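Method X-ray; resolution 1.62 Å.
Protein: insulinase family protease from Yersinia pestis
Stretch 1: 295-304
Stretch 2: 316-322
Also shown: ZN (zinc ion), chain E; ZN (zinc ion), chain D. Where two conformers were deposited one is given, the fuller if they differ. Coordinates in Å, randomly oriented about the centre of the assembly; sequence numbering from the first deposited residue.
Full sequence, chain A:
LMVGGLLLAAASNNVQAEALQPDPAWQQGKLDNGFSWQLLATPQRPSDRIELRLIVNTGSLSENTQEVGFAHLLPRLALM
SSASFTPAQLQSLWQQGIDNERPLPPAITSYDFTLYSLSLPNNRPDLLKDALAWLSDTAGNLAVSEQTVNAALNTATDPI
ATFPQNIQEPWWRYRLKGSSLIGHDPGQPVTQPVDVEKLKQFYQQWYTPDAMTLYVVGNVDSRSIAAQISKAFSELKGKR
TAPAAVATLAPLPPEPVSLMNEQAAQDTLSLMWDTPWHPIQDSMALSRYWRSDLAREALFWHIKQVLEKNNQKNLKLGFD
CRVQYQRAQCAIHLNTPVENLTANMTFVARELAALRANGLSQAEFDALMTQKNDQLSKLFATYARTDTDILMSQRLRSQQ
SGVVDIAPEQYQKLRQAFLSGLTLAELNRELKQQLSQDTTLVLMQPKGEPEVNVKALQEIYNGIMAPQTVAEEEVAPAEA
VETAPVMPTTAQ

Stretch 1 295-304: AREALFWHIK
Stretch 2, residues 316-322: KLGFDCR

Residues 295-304 form one stretch of a longer α-helix, with phi/psi near -63/-43 throughout and regular i to i+4 hydrogen bonds, such as Phe300 N to Arg296 O at 3.1 Å and Lys304 N to Phe300 O at 2.9 Å. Residues 316-322 form an extended strand, with phi from -112 to -160° and psi from 135 to 161°. The two run almost exactly antiparallel, their axes inclined at 174° and 9.7 Å apart at closest approach. The register is set by Phe300 CA and Phe319 CA, 6.9 Å apart, and by Arg296 CA and Cys321 CA at 9.0 Å. Because the strand alternates, Leu317, Phe319 and Cys321 direct their CA-to-CB bonds toward the helix, where Arg296, Phe300 and Ile303 point back toward the strand.

The centre is a reciprocal fit of two phenylalanines with nearly identical rotamers: Phe300 has chi1 -171° (t) and chi2 62°, Phe319 chi1 -171° (t) and chi2 68°. Their planes are near parallel, at 17°, but slid apart, with centroids 5.0 Å from each other, so the rings barely overlap. Instead, each ring covers the other's CB. Phe319 CB sits 3.2 Å from the centroid of the Phe300 ring, only 9° off its normal, and is also 3.2 Å from Phe300 CD1; Phe300 CB lies 4.1 Å from the Phe319 ring centroid, 25° off the normal.

The slide carries the two rings in opposite directions along the interface. The Phe300 ring extends over the strand toward Gly318 and Leu317, placing Phe300 CE1 3.5 Å from Gly318 O and 4.1 Å from Leu317 CB, with Leu317 O at the ring edge, 4.1 Å from Phe300 CZ. An ideal CB on Gly318 would point away from the helix. The Phe319 ring reaches the helix backbone at Arg296, with Phe319 CE2 3.8 Å from Arg296 O and Phe319 CZ 4.0 Å from Arg296 CB.

Beyond the Phe300 ring, Leu317 (chi1 -66°, m; chi2 -179°, t) meets Ile303 (chi1 -59°, m; chi2 168°, t), Leu317 CD1 packing 3.6 Å from Ile303 CG2. At the other end, Arg296 (chi1 m, chi2 t, chi3 m, chi4 -102°) brings NE to 3.6 Å from SG of Cys321 (chi1 -78°, m), which is covalently bonded to a group elsewhere in the structure. No hydrogen bond crosses between the stretches; the 378 Å² buried, both sides summed, reflects packing of shape against shape.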

# COMPACT_ATOMS: atom_id res chain seq x y z
N ALA A 295 -5.37 -14.57 13.99
CA ALA A 295 -6.38 -15.58 13.61
C ALA A 295 -6.31 -15.82 12.09
O ALA A 295 -6.30 -16.95 11.64
CB ALA A 295 -7.77 -15.14 14.00
N ARG A 296 -6.22 -14.75 11.32
CA ARG A 296 -6.07 -14.86 9.87
C ARG A 296 -4.80 -15.61 9.50
O ARG A 296 -4.82 -16.50 8.64
CB ARG A 296 -6.12 -13.47 9.21
CG ARG A 296 -7.48 -12.82 9.30
CD ARG A 296 -7.58 -11.49 8.54
NE ARG A 296 -6.90 -10.36 9.20
CZ ARG A 296 -7.53 -9.42 9.90
NH1 ARG A 296 -8.84 -9.48 10.10
NH2 ARG A 296 -6.83 -8.44 10.46
N GLU A 297 -3.71 -15.28 10.17
CA GLU A 297 -2.46 -15.91 9.90
C GLU A 297 -2.51 -17.40 10.28
O GLU A 297 -2.03 -18.28 9.53
CB GLU A 297 -1.35 -15.17 10.63
CG GLU A 297 0.01 -15.65 10.34
CD GLU A 297 1.05 -14.99 11.18
OE1 GLU A 297 2.14 -15.56 11.28
OE2 GLU A 297 0.80 -13.91 11.74
N ALA A 298 -3.18 -17.69 11.40
CA ALA A 298 -3.25 -19.05 11.92
C ALA A 298 -3.98 -19.94 10.91
O ALA A 298 -3.57 -21.07 10.66
CB ALA A 298 -4.07 -19.04 13.22
N LEU A 299 -5.05 -19.41 10.36
CA LEU A 299 -5.89 -20.16 9.47
C LEU A 299 -5.12 -20.44 8.21
O LEU A 299 -5.15 -21.57 7.70
CB LEU A 299 -7.20 -19.44 9.23
CG LEU A 299 -7.66 -18.79 7.95
CD1 LEU A 299 -7.18 -19.45 6.69
CD2 LEU A 299 -9.15 -18.83 8.02
N PHE A 300 -4.36 -19.46 7.72
CA PHE A 300 -3.66 -19.70 6.47
C PHE A 300 -2.56 -20.70 6.67
O PHE A 300 -2.34 -21.64 5.88
CB PHE A 300 -3.10 -18.45 5.85
CG PHE A 300 -2.58 -18.70 4.49
CD1 PHE A 300 -3.45 -19.14 3.48
CD2 PHE A 300 -1.23 -18.60 4.22
CE1 PHE A 300 -2.99 -19.41 2.24
CE2 PHE A 300 -0.77 -18.87 2.93
CZ PHE A 300 -1.67 -19.25 1.95
N TRP A 301 -1.87 -20.52 7.78
CA TRP A 301 -0.84 -21.41 8.22
C TRP A 301 -1.33 -22.88 8.32
O TRP A 301 -0.68 -23.79 7.82
CB TRP A 301 -0.36 -20.89 9.56
CG TRP A 301 0.49 -21.76 10.29
CD1 TRP A 301 1.79 -22.03 10.04
CD2 TRP A 301 0.14 -22.48 11.50
NE1 TRP A 301 2.28 -22.89 10.99
CE2 TRP A 301 1.29 -23.17 11.90
CE3 TRP A 301 -1.03 -22.59 12.27
CZ2 TRP A 301 1.31 -24.00 13.03
CZ3 TRP A 301 -1.01 -23.40 13.39
CH2 TRP A 301 0.16 -24.10 13.76
N HIS A 302 -2.48 -23.06 8.94
CA HIS A 302 -3.05 -24.40 9.16
C HIS A 302 -3.41 -25.05 7.84
O HIS A 302 -3.10 -26.23 7.63
CB HIS A 302 -4.30 -24.29 9.96
CG HIS A 302 -4.98 -25.59 10.17
ND1 HIS A 302 -4.60 -26.45 11.17
CD2 HIS A 302 -6.03 -26.18 9.54
CE1 HIS A 302 -5.36 -27.54 11.11
NE2 HIS A 302 -6.22 -27.40 10.12
N ILE A 303 -4.09 -24.30 6.97
CA ILE A 303 -4.49 -24.84 5.65
C ILE A 303 -3.24 -25.18 4.85
O ILE A 303 -3.18 -26.25 4.23
CB ILE A 303 -5.45 -23.93 4.87
CG1 ILE A 303 -6.76 -23.68 5.65
CG2 ILE A 303 -5.78 -24.55 3.47
CD1 ILE A 303 -7.59 -22.58 5.04
N LYS A 304 -2.22 -24.33 4.87
CA LYS A 304 -1.00 -24.63 4.16
C LYS A 304 -0.37 -25.90 4.63
O LYS A 304 0.11 -26.68 3.81
CB LYS A 304 0.03 -23.51 4.33
CG LYS A 304 -0.24 -22.29 3.52
CD LYS A 304 1.08 -21.59 3.17
CE LYS A 304 2.00 -21.35 4.39
NZ LYS A 304 2.97 -22.48 4.61
N LYS A 316 -2.60 -24.42 -5.87
CA LYS A 316 -1.67 -23.52 -5.20
C LYS A 316 -2.47 -22.46 -4.43
O LYS A 316 -3.39 -21.87 -4.98
CB LYS A 316 -0.75 -22.81 -6.18
CG LYS A 316 0.15 -23.74 -6.98
CD LYS A 316 0.77 -22.91 -8.10
CE LYS A 316 2.15 -23.39 -8.49
NZ LYS A 316 2.93 -22.21 -8.90
N LEU A 317 -2.06 -22.20 -3.20
CA LEU A 317 -2.80 -21.33 -2.31
C LEU A 317 -2.03 -20.07 -2.08
O LEU A 317 -0.79 -20.11 -1.94
CB LEU A 317 -3.00 -21.98 -0.97
CG LEU A 317 -3.86 -23.21 -0.95
CD1 LEU A 317 -3.93 -23.67 0.48
CD2 LEU A 317 -5.23 -22.90 -1.54
N GLY A 318 -2.77 -18.97 -2.02
CA GLY A 318 -2.22 -17.65 -1.75
C GLY A 318 -3.04 -17.00 -0.65
O GLY A 318 -4.15 -17.39 -0.41
N PHE A 319 -2.44 -16.09 0.10
CA PHE A 319 -3.19 -15.37 1.13
C PHE A 319 -2.68 -13.96 1.31
O PHE A 319 -1.46 -13.72 1.36
CB PHE A 319 -3.09 -16.09 2.45
CG PHE A 319 -4.01 -15.53 3.50
CD1 PHE A 319 -5.38 -15.66 3.38
CD2 PHE A 319 -3.51 -14.84 4.59
CE1 PHE A 319 -6.25 -15.13 4.32
CE2 PHE A 319 -4.38 -14.32 5.54
CZ PHE A 319 -5.75 -14.46 5.39
N ASP A 320 -3.57 -12.99 1.42
CA ASP A 320 -3.06 -11.65 1.69
C ASP A 320 -4.15 -10.81 2.25
O ASP A 320 -5.33 -11.17 2.17
CB ASP A 320 -2.50 -11.01 0.43
CG ASP A 320 -3.49 -10.99 -0.70
OD1 ASP A 320 -4.57 -10.41 -0.57
OD2 ASP A 320 -3.18 -11.53 -1.77
N CYS A 321 -3.70 -9.75 2.89
CA CYS A 321 -4.55 -8.75 3.48
C CYS A 321 -4.03 -7.43 2.96
O CYS A 321 -2.82 -7.24 2.71
CB CYS A 321 -4.44 -8.72 4.99
SG CYS A 321 -5.32 -10.01 5.99
N ARG A 322 -4.93 -6.50 2.79
CA ARG A 322 -4.53 -5.13 2.51
C ARG A 322 -5.53 -4.18 3.13
O ARG A 322 -6.69 -4.51 3.35
CB ARG A 322 -4.45 -4.85 1.03
CG ARG A 322 -5.80 -4.79 0.34
CD ARG A 322 -5.70 -4.98 -1.19
NE ARG A 322 -4.80 -6.08 -1.49
CZ ARG A 322 -4.31 -6.39 -2.69
NH1 ARG A 322 -4.64 -5.69 -3.76
NH2 ARG A 322 -3.47 -7.41 -2.80
ZN ZN E . -4.73 -11.07 -2.84
ZN ZN D . -7.58 -28.69 9.34
O HOH W 1 -9.21 -28.73 10.47
O HOH W 2 -6.24 -9.69 -3.19
O HOH W 3 -3.28 -10.71 -4.30